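Local coordinates for putative membrane protein COG4129 (Clostridium difficile, PDB 3KMI) that is of unknown function but probably belongs to a family of aromatic acid exporters of the cell membrane, this chain being its helical C-terminal domain, at residues H106-F111 with A155-C160; P102-I107 with M136-N141; G116-E119 with E123-N126; N39-D44 with I87-Y92. One frame throughout, in Å; residues are numbered along the deposited sequence. Where two conformers were deposited one is given.

Contact 1 of 4, residues H106-F111 with A155-C160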
loop_
_atom_site.group_PDB
_atom_site.type_symbol
_atom_site.label_atom_id
_atom_site.label_comp_id
_atom_site.label_asym_id
_atom_site.label_seq_id
_atom_site.Cartn_x
_atom_site.Cartn_y
_atom_site.Cartn_z
ATOM N N HIS A 106 -2.853 -21.456 2.846
ATOM C CA HIS A 106 -3.312 -22.198 1.668
ATOM C C HIS A 106 -4.592 -21.560 1.081
ATOM O O HIS A 106 -4.729 -21.481 -0.118
ATOM C CB HIS A 106 -3.562 -23.662 2.036
ATOM C CG HIS A 106 -2.313 -24.474 2.202
ATOM N ND1 HIS A 106 -1.554 -24.895 1.128
ATOM C CD2 HIS A 106 -1.728 -25.000 3.305
ATOM C CE1 HIS A 106 -0.540 -25.623 1.563
ATOM N NE2 HIS A 106 -0.622 -25.701 2.881
ATOM N N ILE A 107 -5.500 -21.089 1.929
ATOM C CA ILE A 107 -6.745 -20.458 1.462
ATOM C C ILE A 107 -6.437 -19.091 0.793
ATOM O O ILE A 107 -7.014 -18.759 -0.248
ATOM C CB ILE A 107 -7.774 -20.343 2.612
ATOM C CG1 ILE A 107 -8.380 -21.725 2.902
ATOM C CG2 ILE A 107 -8.918 -19.323 2.289
ATOM C CD1 ILE A 107 -9.000 -21.823 4.275
ATOM N N LEU A 108 -5.525 -18.331 1.401
ATOM C CA LEU A 108 -5.048 -17.081 0.837
ATOM C C LEU A 108 -4.422 -17.321 -0.539
ATOM O O LEU A 108 -4.696 -16.602 -1.521
ATOM C CB LEU A 108 -4.010 -16.421 1.766
ATOM C CG LEU A 108 -3.430 -15.158 1.122
ATOM C CD1 LEU A 108 -4.564 -14.133 0.954
ATOM C CD2 LEU A 108 -2.262 -14.599 1.913
ATOM N N SER A 109 -3.549 -18.306 -0.608
ATOM C CA SER A 109 -2.928 -18.631 -1.868
ATOM C C SER A 109 -3.959 -19.003 -2.960
ATOM O O SER A 109 -3.862 -18.524 -4.097
ATOM C CB SER A 109 -1.963 -19.782 -1.667
ATOM O OG SER A 109 -1.450 -20.197 -2.906
ATOM N N ALA A 110 -4.957 -19.812 -2.602
ATOM C CA ALA A 110 -6.029 -20.165 -3.539
ATOM C C ALA A 110 -6.759 -18.903 -4.013
ATOM O O ALA A 110 -7.056 -18.750 -5.199
ATOM C CB ALA A 110 -7.015 -21.157 -2.881
ATOM N N PHE A 111 -7.011 -17.994 -3.092
ATOM C CA PHE A 111 -7.738 -16.740 -3.408
ATOM C C PHE A 111 -6.926 -15.841 -4.374
ATOM O O PHE A 111 -7.480 -15.265 -5.321
ATOM C CB PHE A 111 -8.107 -16.002 -2.112
ATOM C CG PHE A 111 -8.876 -14.708 -2.327
ATOM C CD1 PHE A 111 -10.083 -14.698 -3.030
ATOM C CD2 PHE A 111 -8.409 -13.516 -1.781
ATOM C CE1 PHE A 111 -10.801 -13.480 -3.221
ATOM C CE2 PHE A 111 -9.109 -12.309 -1.957
ATOM C CZ PHE A 111 -10.302 -12.296 -2.695
ATOM N N ALA A 155 -0.221 -12.271 11.501
ATOM C CA ALA A 155 -0.121 -10.871 11.138
ATOM C C ALA A 155 0.351 -10.667 9.715
ATOM O O ALA A 155 -0.183 -9.806 9.026
ATOM C CB ALA A 155 0.756 -10.082 12.153
ATOM N N ILE A 156 1.334 -11.442 9.254
ATOM C CA ILE A 156 1.769 -11.341 7.850
ATOM C C ILE A 156 0.609 -11.620 6.893
ATOM O O ILE A 156 0.434 -10.929 5.883
ATOM C CB ILE A 156 2.905 -12.336 7.512
ATOM C CG1 ILE A 156 4.202 -11.893 8.160
ATOM C CG2 ILE A 156 3.120 -12.425 6.028
ATOM C CD1 ILE A 156 5.267 -12.996 8.107
ATOM N N LEU A 157 -0.182 -12.637 7.212
ATOM C CA LEU A 157 -1.283 -13.028 6.354
ATOM C C LEU A 157 -2.318 -11.914 6.351
ATOM O O LEU A 157 -2.917 -11.642 5.339
ATOM C CB LEU A 157 -1.918 -14.362 6.840
ATOM C CG LEU A 157 -1.045 -15.625 6.807
ATOM C CD1 LEU A 157 -1.733 -16.898 7.430
ATOM C CD2 LEU A 157 -0.621 -15.942 5.376
ATOM N N PHE A 158 -2.521 -11.259 7.480
ATOM C CA PHE A 158 -3.512 -10.184 7.515
ATOM C C PHE A 158 -3.048 -8.940 6.734
ATOM O O PHE A 158 -3.867 -8.240 6.123
ATOM C CB PHE A 158 -3.875 -9.807 8.954
ATOM C CG PHE A 158 -5.168 -9.062 9.062
ATOM C CD1 PHE A 158 -6.377 -9.748 9.068
ATOM C CD2 PHE A 158 -5.184 -7.684 9.137
ATOM C CE1 PHE A 158 -7.575 -9.073 9.149
ATOM C CE2 PHE A 158 -6.380 -6.993 9.224
ATOM C CZ PHE A 158 -7.580 -7.692 9.236
ATOM N N LEU A 159 -1.743 -8.677 6.758
ATOM C CA LEU A 159 -1.173 -7.563 5.972
ATOM C C LEU A 159 -1.310 -7.810 4.470
ATOM O O LEU A 159 -1.465 -6.843 3.682
ATOM C CB LEU A 159 0.300 -7.298 6.336
ATOM C CG LEU A 159 0.630 -6.759 7.734
ATOM C CD1 LEU A 159 2.004 -7.219 8.174
ATOM C CD2 LEU A 159 0.492 -5.271 7.780
ATOM N N CYS A 160 -1.221 -9.085 4.087
ATOM C CA CYS A 160 -1.525 -9.492 2.688
ATOM C C CYS A 160 -2.943 -9.102 2.248
ATOM O O CYS A 160 -3.126 -8.576 1.152
ATOM C CB CYS A 160 -1.297 -10.973 2.507
ATOM S SG CYS A 160 0.459 -11.367 2.513
#
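Leu108 meets Leu157 and Cys160 without a polar bond between the segments, and the shortest sound polar bond, Phe111 N to Ile107 O at 2.9 Å, is a helical one. This is helix-to-helix packing inside an all-helical bundle. Helix 103-117 and helix 148-176 run in the same general direction here. Leu108 is the one residue of 106-111 that touches 155-160. Its CG lies anti to the backbone N (chi1 176°), beside the carbonyl carbon. From there a single methyl, CD2, makes both contacts. It meets a methyl of Leu157, with CD2 to CD2 at 4.1 Å. The Leu157 CA-CB bond does not aim at 106-111, but its chain extends that methyl toward Leu108. Cys160 offers its CB methylene rather than its sulfur. The patch is small, 113 Å² over both sides, and all three touching residues are buried. Ile32 of helix 7-33 also packs on Leu108. Tyr94 and Val95 of helix 68-95 cover Cys160, so the contact lies in the bundle interior between several helices. Ser109 OG is hydrogen-bonded to Ala29 O of helix 7-33. The closest approach is Leu108 CD2 to Cys160 CB, 3.8 Å.

Contact 2 of 4, residues P102-I107 with M136-N141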
loop_
_atom_site.group_PDB
_atom_site.type_symbol
_atom_site.label_atom_id
_atom_site.label_comp_id
_atom_site.label_asym_id
_atom_site.label_seq_id
_atom_site.Cartn_x
_atom_site.Cartn_y
_atom_site.Cartn_z
ATOM N N PRO A 102 0.154 -22.500 7.089
ATOM C CA PRO A 102 -1.057 -23.099 7.720
ATOM C C PRO A 102 -2.293 -23.108 6.762
ATOM O O PRO A 102 -2.212 -22.548 5.686
ATOM C CB PRO A 102 -1.295 -22.185 8.920
ATOM C CG PRO A 102 -0.731 -20.874 8.498
ATOM C CD PRO A 102 0.530 -21.239 7.752
ATOM N N PRO A 103 -3.413 -23.758 7.146
ATOM C CA PRO A 103 -4.551 -23.833 6.250
ATOM C C PRO A 103 -5.005 -22.485 5.742
ATOM O O PRO A 103 -5.310 -22.380 4.577
ATOM C CB PRO A 103 -5.636 -24.465 7.133
ATOM C CG PRO A 103 -4.883 -25.348 7.987
ATOM C CD PRO A 103 -3.640 -24.591 8.342
ATOM N N GLN A 104 -5.021 -21.460 6.592
ATOM C CA GLN A 104 -5.437 -20.110 6.153
ATOM C C GLN A 104 -4.508 -19.491 5.090
ATOM O O GLN A 104 -4.962 -18.733 4.244
ATOM C CB GLN A 104 -5.585 -19.169 7.349
ATOM C CG GLN A 104 -6.813 -19.425 8.240
ATOM C CD GLN A 104 -8.144 -19.386 7.474
ATOM O OE1 GLN A 104 -8.969 -20.303 7.587
ATOM N NE2 GLN A 104 -8.356 -18.332 6.698
ATOM N N ALA A 105 -3.215 -19.830 5.150
ATOM C CA ALA A 105 -2.252 -19.451 4.103
ATOM C C ALA A 105 -2.564 -20.156 2.789
ATOM O O ALA A 105 -2.549 -19.538 1.735
ATOM C CB ALA A 105 -0.786 -19.757 4.565
ATOM N N HIS A 106 -2.853 -21.456 2.846
ATOM C CA HIS A 106 -3.312 -22.198 1.668
ATOM C C HIS A 106 -4.592 -21.560 1.081
ATOM O O HIS A 106 -4.729 -21.481 -0.118
ATOM C CB HIS A 106 -3.562 -23.662 2.036
ATOM C CG HIS A 106 -2.313 -24.474 2.202
ATOM N ND1 HIS A 106 -1.554 -24.895 1.128
ATOM C CD2 HIS A 106 -1.728 -25.000 3.305
ATOM C CE1 HIS A 106 -0.540 -25.623 1.563
ATOM N NE2 HIS A 106 -0.622 -25.701 2.881
ATOM N N ILE A 107 -5.500 -21.089 1.929
ATOM C CA ILE A 107 -6.745 -20.458 1.462
ATOM C C ILE A 107 -6.437 -19.091 0.793
ATOM O O ILE A 107 -7.014 -18.759 -0.248
ATOM C CB ILE A 107 -7.774 -20.343 2.612
ATOM C CG1 ILE A 107 -8.380 -21.725 2.902
ATOM C CG2 ILE A 107 -8.918 -19.323 2.289
ATOM C CD1 ILE A 107 -9.000 -21.823 4.275
HETATM N N MSE A 136 -10.981 -11.978 5.811
HETATM C CA MSE A 136 -10.519 -11.126 6.920
HETATM C C MSE A 136 -11.281 -11.508 8.193
HETATM O O MSE A 136 -10.674 -11.698 9.249
HETATM C CB MSE A 136 -10.716 -9.618 6.627
HETATM C CG MSE A 136 -9.911 -9.010 5.448
HETATM SE SE MSE A 136 -9.944 -7.036 5.404
HETATM C CE MSE A 136 -8.621 -6.715 3.950
ATOM N N ILE A 137 -12.607 -11.625 8.087
ATOM C CA ILE A 137 -13.436 -11.989 9.252
ATOM C C ILE A 137 -13.065 -13.382 9.763
ATOM O O ILE A 137 -12.984 -13.600 10.973
ATOM C CB ILE A 137 -14.972 -11.907 8.957
ATOM C CG1 ILE A 137 -15.401 -10.460 8.672
ATOM C CG2 ILE A 137 -15.822 -12.514 10.129
ATOM C CD1 ILE A 137 -16.845 -10.345 8.142
ATOM N N SER A 138 -12.810 -14.306 8.836
ATOM C CA SER A 138 -12.498 -15.695 9.183
ATOM C C SER A 138 -11.130 -15.806 9.835
ATOM O O SER A 138 -10.971 -16.536 10.806
ATOM C CB SER A 138 -12.600 -16.612 7.954
ATOM O OG SER A 138 -11.886 -17.829 8.131
HETATM N N MSE A 139 -10.141 -15.092 9.302
HETATM C CA MSE A 139 -8.820 -15.096 9.928
HETATM C C MSE A 139 -8.877 -14.489 11.329
HETATM O O MSE A 139 -8.209 -14.971 12.238
HETATM C CB MSE A 139 -7.790 -14.354 9.084
HETATM C CG MSE A 139 -7.176 -15.158 7.948
HETATM SE SE MSE A 139 -5.835 -14.052 7.113
HETATM C CE MSE A 139 -4.794 -13.738 8.754
ATOM N N LYS A 140 -9.677 -13.436 11.490
ATOM C CA LYS A 140 -9.793 -12.749 12.769
ATOM C C LYS A 140 -10.474 -13.622 13.805
ATOM O O LYS A 140 -10.159 -13.537 14.997
ATOM C CB LYS A 140 -10.549 -11.421 12.632
ATOM C CG LYS A 140 -10.394 -10.510 13.860
ATOM C CD LYS A 140 -11.391 -9.354 13.891
ATOM C CE LYS A 140 -12.619 -9.654 14.747
ATOM N NZ LYS A 140 -13.306 -8.389 15.159
ATOM N N ASN A 141 -11.394 -14.468 13.351
ATOM C CA ASN A 141 -12.244 -15.245 14.262
ATOM C C ASN A 141 -11.760 -16.672 14.538
ATOM O O ASN A 141 -12.489 -17.492 15.079
ATOM C CB ASN A 141 -13.703 -15.198 13.796
ATOM C CG ASN A 141 -14.354 -13.827 14.038
ATOM O OD1 ASN A 141 -13.700 -12.858 14.462
ATOM N ND2 ASN A 141 -15.656 -13.751 13.785
HETATM O O HOH W 1 -10.987 -18.878 5.721
#
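Gln104 lays its amide against Ser138 and Met139 across an antiparallel helical hairpin. The first turn of helix 103-117 faces the last turns of helix 124-140. Gln104 points toward the other helix, and its chain bends about the CB-CG bond (chi2 -56°). The bend brings the amide end up to Ser138 and Met139. The side chains of Gln104 and the selenomethionine Met139 pass side by side and run opposite ways. The amide nitrogen lies against the Met139 methylene, Gln104 NE2 to Met139 CG 3.6 Å, and not against the selenium. Ser138 turns toward Gln104 too, with OG anti to its own backbone N (chi1 160°). The two side chains are joined through a water. Gln104 NE2 donates to this water at 2.9 Å. The contact is therefore polar on the Ser138 flank and apolar on the Met139 flank. Met139 is buried, and Leu157 and Leu161 of helix 148-176 pack on it. Leu135 and Gln142 also touch Gln104. Beyond the patch, Lys140 O takes a weak hydrogen bond from Arg148 NH1 of the second subunit. Pro102 is the N-cap of helix 103-117, and its O accepts His106 N. The bridging water lies 2.8 Å from Ser138 OG.

Contact 3 of 4, residues G116-E119 with E123-N126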
loop_
_atom_site.group_PDB
_atom_site.type_symbol
_atom_site.label_atom_id
_atom_site.label_comp_id
_atom_site.label_asym_id
_atom_site.label_seq_id
_atom_site.Cartn_x
_atom_site.Cartn_y
_atom_site.Cartn_z
ATOM N N GLY A 116 -5.714 -13.974 -9.887
ATOM C CA GLY A 116 -4.811 -13.928 -11.021
ATOM C C GLY A 116 -5.420 -14.461 -12.308
ATOM O O GLY A 116 -5.075 -13.991 -13.400
ATOM N N TYR A 117 -6.320 -15.444 -12.206
ATOM C CA TYR A 117 -6.872 -16.131 -13.403
ATOM C C TYR A 117 -8.258 -15.707 -13.850
ATOM O O TYR A 117 -8.740 -16.178 -14.896
ATOM C CB TYR A 117 -6.860 -17.667 -13.204
ATOM C CG TYR A 117 -5.459 -18.226 -13.307
ATOM C CD1 TYR A 117 -4.840 -18.364 -14.556
ATOM C CD2 TYR A 117 -4.745 -18.572 -12.180
ATOM C CE1 TYR A 117 -3.548 -18.839 -14.668
ATOM C CE2 TYR A 117 -3.461 -19.061 -12.291
ATOM C CZ TYR A 117 -2.877 -19.184 -13.525
ATOM O OH TYR A 117 -1.604 -19.700 -13.624
ATOM N N THR A 118 -8.904 -14.849 -13.058
ATOM C CA THR A 118 -10.270 -14.456 -13.351
ATOM C C THR A 118 -10.292 -13.161 -14.154
ATOM O O THR A 118 -9.780 -12.122 -13.708
ATOM C CB THR A 118 -11.123 -14.302 -12.042
ATOM O OG1 THR A 118 -11.116 -15.538 -11.307
ATOM C CG2 THR A 118 -12.584 -13.938 -12.368
ATOM N N GLU A 119 -10.873 -13.225 -15.345
ATOM C CA GLU A 119 -11.081 -12.026 -16.157
ATOM C C GLU A 119 -12.152 -11.168 -15.479
ATOM O O GLU A 119 -13.178 -11.688 -15.059
ATOM C CB GLU A 119 -11.509 -12.412 -17.574
ATOM C CG GLU A 119 -10.371 -12.923 -18.450
ATOM C CD GLU A 119 -9.148 -12.024 -18.402
ATOM O OE1 GLU A 119 -9.259 -10.852 -18.827
ATOM O OE2 GLU A 119 -8.075 -12.491 -17.932
ATOM N N GLU A 123 -19.362 -7.746 -12.327
ATOM C CA GLU A 123 -19.531 -7.920 -10.894
ATOM C C GLU A 123 -18.293 -8.494 -10.208
ATOM O O GLU A 123 -18.282 -8.698 -8.988
ATOM C CB GLU A 123 -20.746 -8.820 -10.630
ATOM C CG GLU A 123 -21.469 -8.521 -9.316
ATOM C CD GLU A 123 -21.791 -7.046 -9.150
ATOM O OE1 GLU A 123 -22.268 -6.418 -10.125
ATOM O OE2 GLU A 123 -21.564 -6.515 -8.045
ATOM N N THR A 124 -17.251 -8.750 -10.990
ATOM C CA THR A 124 -16.092 -9.456 -10.490
ATOM C C THR A 124 -15.387 -8.752 -9.327
ATOM O O THR A 124 -15.131 -9.375 -8.307
ATOM C CB THR A 124 -15.095 -9.713 -11.618
ATOM O OG1 THR A 124 -15.779 -10.303 -12.738
ATOM C CG2 THR A 124 -13.963 -10.619 -11.138
ATOM N N GLY A 125 -15.054 -7.472 -9.481
ATOM C CA GLY A 125 -14.370 -6.762 -8.402
ATOM C C GLY A 125 -15.152 -6.854 -7.097
ATOM O O GLY A 125 -14.601 -7.193 -6.038
ATOM N N ASN A 126 -16.445 -6.566 -7.191
ATOM C CA ASN A 126 -17.341 -6.606 -6.040
ATOM C C ASN A 126 -17.398 -7.979 -5.370
ATOM O O ASN A 126 -17.284 -8.065 -4.148
ATOM C CB ASN A 126 -18.733 -6.176 -6.461
ATOM C CG ASN A 126 -18.830 -4.702 -6.735
ATOM O OD1 ASN A 126 -17.959 -3.909 -6.352
ATOM N ND2 ASN A 126 -19.911 -4.313 -7.379
#
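Thr124 faces Thr118 across the short turn between two helices, and its side chain makes most of the contact. The CA-CB bond of Thr124 points toward 116-119. At CB the chain forks. One branch is the hydroxyl OG1, which lies beside the backbone N (chi1 -50°). Its bonding partner is Glu121 N, a backbone amide of the turn itself. Across the contact the same oxygen comes near Glu119 O, 3.8 Å from Thr124 OG1, which is no hydrogen bond. The other branch is the methyl CG2, placed anti to the backbone N. It meets the corresponding methyl of Thr118, with CG2 to CG2 at 3.8 Å. It also passes Glu119 O, 4.1 Å from Thr124 CG2. The two threonines approach methyl to methyl and keep their hydroxyls for the backbone. Thr118 OG1 is hydrogen-bonded to Lys114 O, back in the last turn of helix 103-117. Glu119 takes part through its carbonyl, while its CB is directed away from 123-126. In the second segment, Asn126 ND2 donates to Glu123 OE2 at 2.8 Å, with a nearly straight N-H...O angle of 167°. The acceptor lies in the amide plane of Asn126. The donor stands above the carboxylate plane of Glu123, 41° out of it. This bond ties the residue just before helix 124-140 to its first turn. The whole contact lies at the surface. It is the closed end of an antiparallel helical (alpha-alpha) hairpin, in which helix 103-117 stops, the chain reverses, and helix 124-140 begins.

Contact 4 of 4, residues N39-D44 with I87-Y92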
loop_
_atom_site.group_PDB
_atom_site.type_symbol
_atom_site.label_atom_id
_atom_site.label_comp_id
_atom_site.label_asym_id
_atom_site.label_seq_id
_atom_site.Cartn_x
_atom_site.Cartn_y
_atom_site.Cartn_z
ATOM N N ASN A 39 11.677 -19.952 -8.263
ATOM C CA ASN A 39 10.479 -19.413 -8.845
ATOM C C ASN A 39 10.757 -18.223 -9.786
ATOM O O ASN A 39 11.890 -17.734 -9.866
ATOM C CB ASN A 39 9.491 -19.093 -7.728
ATOM C CG ASN A 39 9.322 -17.612 -7.499
ATOM O OD1 ASN A 39 8.273 -17.056 -7.845
ATOM N ND2 ASN A 39 10.343 -16.955 -6.930
ATOM N N GLY A 40 9.727 -17.797 -10.517
ATOM C CA GLY A 40 9.878 -16.792 -11.558
ATOM C C GLY A 40 9.553 -15.366 -11.152
ATOM O O GLY A 40 9.583 -14.483 -12.001
ATOM N N TYR A 41 9.286 -15.133 -9.869
ATOM C CA TYR A 41 8.954 -13.795 -9.366
ATOM C C TYR A 41 9.926 -12.743 -9.879
ATOM O O TYR A 41 9.495 -11.697 -10.414
ATOM C CB TYR A 41 8.921 -13.728 -7.831
ATOM C CG TYR A 41 8.721 -12.311 -7.332
ATOM C CD1 TYR A 41 7.422 -11.750 -7.208
ATOM C CD2 TYR A 41 9.805 -11.532 -6.957
ATOM C CE1 TYR A 41 7.235 -10.450 -6.763
ATOM C CE2 TYR A 41 9.615 -10.215 -6.502
ATOM C CZ TYR A 41 8.340 -9.691 -6.403
ATOM O OH TYR A 41 8.204 -8.394 -5.939
ATOM N N SER A 42 11.222 -13.020 -9.763
ATOM C CA SER A 42 12.218 -12.008 -10.067
ATOM C C SER A 42 12.229 -11.652 -11.536
ATOM O O SER A 42 12.185 -10.470 -11.919
ATOM C CB SER A 42 13.609 -12.482 -9.659
ATOM O OG SER A 42 13.760 -12.275 -8.271
ATOM N N ARG A 43 12.327 -12.694 -12.352
ATOM C CA ARG A 43 12.288 -12.552 -13.794
ATOM C C ARG A 43 11.007 -11.867 -14.222
ATOM O O ARG A 43 11.031 -10.962 -15.055
ATOM C CB ARG A 43 12.415 -13.938 -14.463
ATOM C CG ARG A 43 12.285 -13.934 -15.987
ATOM C CD ARG A 43 13.303 -12.993 -16.632
ATOM N NE ARG A 43 14.690 -13.381 -16.356
ATOM C CZ ARG A 43 15.673 -12.530 -16.052
ATOM N NH1 ARG A 43 15.436 -11.218 -15.955
ATOM N NH2 ARG A 43 16.895 -12.998 -15.830
ATOM N N ASP A 44 9.891 -12.261 -13.624
ATOM C CA ASP A 44 8.591 -11.741 -14.074
ATOM C C ASP A 44 8.354 -10.292 -13.681
ATOM O O ASP A 44 7.738 -9.522 -14.427
ATOM C CB ASP A 44 7.461 -12.614 -13.551
ATOM C CG ASP A 44 7.451 -14.026 -14.184
ATOM O OD1 ASP A 44 8.003 -14.205 -15.298
ATOM O OD2 ASP A 44 6.867 -14.950 -13.561
ATOM N N ILE A 87 2.224 -2.797 -5.102
ATOM C CA ILE A 87 1.466 -3.689 -4.187
ATOM C C ILE A 87 2.003 -5.118 -4.327
ATOM O O ILE A 87 2.114 -5.842 -3.332
ATOM C CB ILE A 87 -0.042 -3.645 -4.490
ATOM C CG1 ILE A 87 -0.666 -2.324 -4.023
ATOM C CG2 ILE A 87 -0.828 -4.841 -3.835
ATOM C CD1 ILE A 87 -2.058 -2.082 -4.650
ATOM N N LEU A 88 2.341 -5.511 -5.547
ATOM C CA LEU A 88 3.033 -6.793 -5.774
ATOM C C LEU A 88 4.321 -6.894 -4.977
ATOM O O LEU A 88 4.575 -7.912 -4.300
ATOM C CB LEU A 88 3.321 -7.040 -7.273
ATOM C CG LEU A 88 2.104 -7.271 -8.198
ATOM C CD1 LEU A 88 2.525 -7.197 -9.695
ATOM C CD2 LEU A 88 1.426 -8.623 -7.874
ATOM N N GLU A 89 5.140 -5.845 -5.059
ATOM C CA GLU A 89 6.361 -5.815 -4.236
ATOM C C GLU A 89 6.067 -5.885 -2.729
ATOM O O GLU A 89 6.780 -6.569 -2.011
ATOM C CB GLU A 89 7.175 -4.562 -4.555
ATOM C CG GLU A 89 7.756 -4.636 -5.937
ATOM C CD GLU A 89 8.672 -3.453 -6.229
ATOM O OE1 GLU A 89 8.234 -2.295 -6.151
ATOM O OE2 GLU A 89 9.828 -3.692 -6.502
ATOM N N ASN A 90 5.035 -5.174 -2.268
ATOM C CA ASN A 90 4.613 -5.266 -0.867
ATOM C C ASN A 90 4.189 -6.697 -0.475
ATOM O O ASN A 90 4.579 -7.187 0.582
ATOM C CB ASN A 90 3.482 -4.290 -0.558
ATOM C CG ASN A 90 3.869 -2.836 -0.768
ATOM O OD1 ASN A 90 5.060 -2.488 -0.881
ATOM N ND2 ASN A 90 2.859 -1.971 -0.801
ATOM N N LEU A 91 3.376 -7.335 -1.313
ATOM C CA LEU A 91 2.971 -8.716 -1.059
ATOM C C LEU A 91 4.196 -9.614 -0.985
ATOM O O LEU A 91 4.361 -10.336 -0.006
ATOM C CB LEU A 91 2.010 -9.196 -2.135
ATOM C CG LEU A 91 0.642 -8.516 -2.023
ATOM C CD1 LEU A 91 -0.093 -8.628 -3.345
ATOM C CD2 LEU A 91 -0.172 -9.117 -0.891
ATOM N N TYR A 92 5.059 -9.541 -2.001
ATOM C CA TYR A 92 6.280 -10.366 -2.022
ATOM C C TYR A 92 7.078 -10.246 -0.725
ATOM O O TYR A 92 7.500 -11.278 -0.163
ATOM C CB TYR A 92 7.183 -10.018 -3.219
ATOM C CG TYR A 92 8.502 -10.806 -3.210
ATOM C CD1 TYR A 92 8.541 -12.134 -3.649
ATOM C CD2 TYR A 92 9.691 -10.220 -2.783
ATOM C CE1 TYR A 92 9.762 -12.873 -3.669
ATOM C CE2 TYR A 92 10.910 -10.950 -2.792
ATOM C CZ TYR A 92 10.918 -12.271 -3.230
ATOM O OH TYR A 92 12.072 -12.999 -3.248
HETATM O O HOH W 2 13.313 -11.523 -5.765
#
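Tyr41 and Tyr92 face each other where the start of helix 41-61 meets the later part of helix 68-95, with CA atoms 8.5 Å apart. The two helices follow each other in the chain and pack antiparallel as a helical hairpin of the bundle. Gly40 is the N-cap, and its O accepts Asp44 N to close the first turn. Ahead of it, Asn39 OD1 takes a weak bond from Tyr41 N, at 3.0 Å, which forms an Asx turn. Segment 87-92 is regular helix. Both tyrosines point across the gap, each with CG anti to the backbone N (chi1 174° for Tyr41). Their rings form an offset stack, with centroids 3.9 Å apart and planes only 7° from parallel. The two side chains cross at a slant, and the hydroxyl end of Tyr41 lies against the base of the Tyr92 side chain, with Tyr41 OH to Tyr92 CB at 3.3 Å. Tyr41 CZ lies 3.4 Å from Tyr92 CG. Tyr41 OH also reaches the preceding turn and sits 3.6 Å from Glu89 CA. Leu88 adds a small buried area, and Leu48 of helix 41-61 and Ile28 of helix 7-33 pack on it. Val24 of helix 7-33 touches Tyr41, which is buried. Tyr92 is partly exposed. A water joins the hydroxyl end of Tyr92 to helix 41-61. It lies 2.7 Å from Ser42 OG and 3.2 Å from Tyr92 OH.

Overall arrangement
From the N terminus, helix 7-33 comes first, and contact 4 then closes the first loop, holding helix 41-61 against helix 68-95. It is complete before the other three open. Contacts 1 and 2 both start on the early part of helix 103-117 and share His106 and Ile107. Contact 2 closes first, on helix 124-140, and contact 1 later, on helix 148-176. Their centres are about 7 Å apart, and they touch. Contact 3 is nested inside both loops, at the turn between helices 103-117 and 124-140. Its centre is about 20 Å from contact 4's, across the chain's centre. Contacts 1 to 3 join the last three helices, and contact 1 touches contact 4 through Cys160 and Leu91.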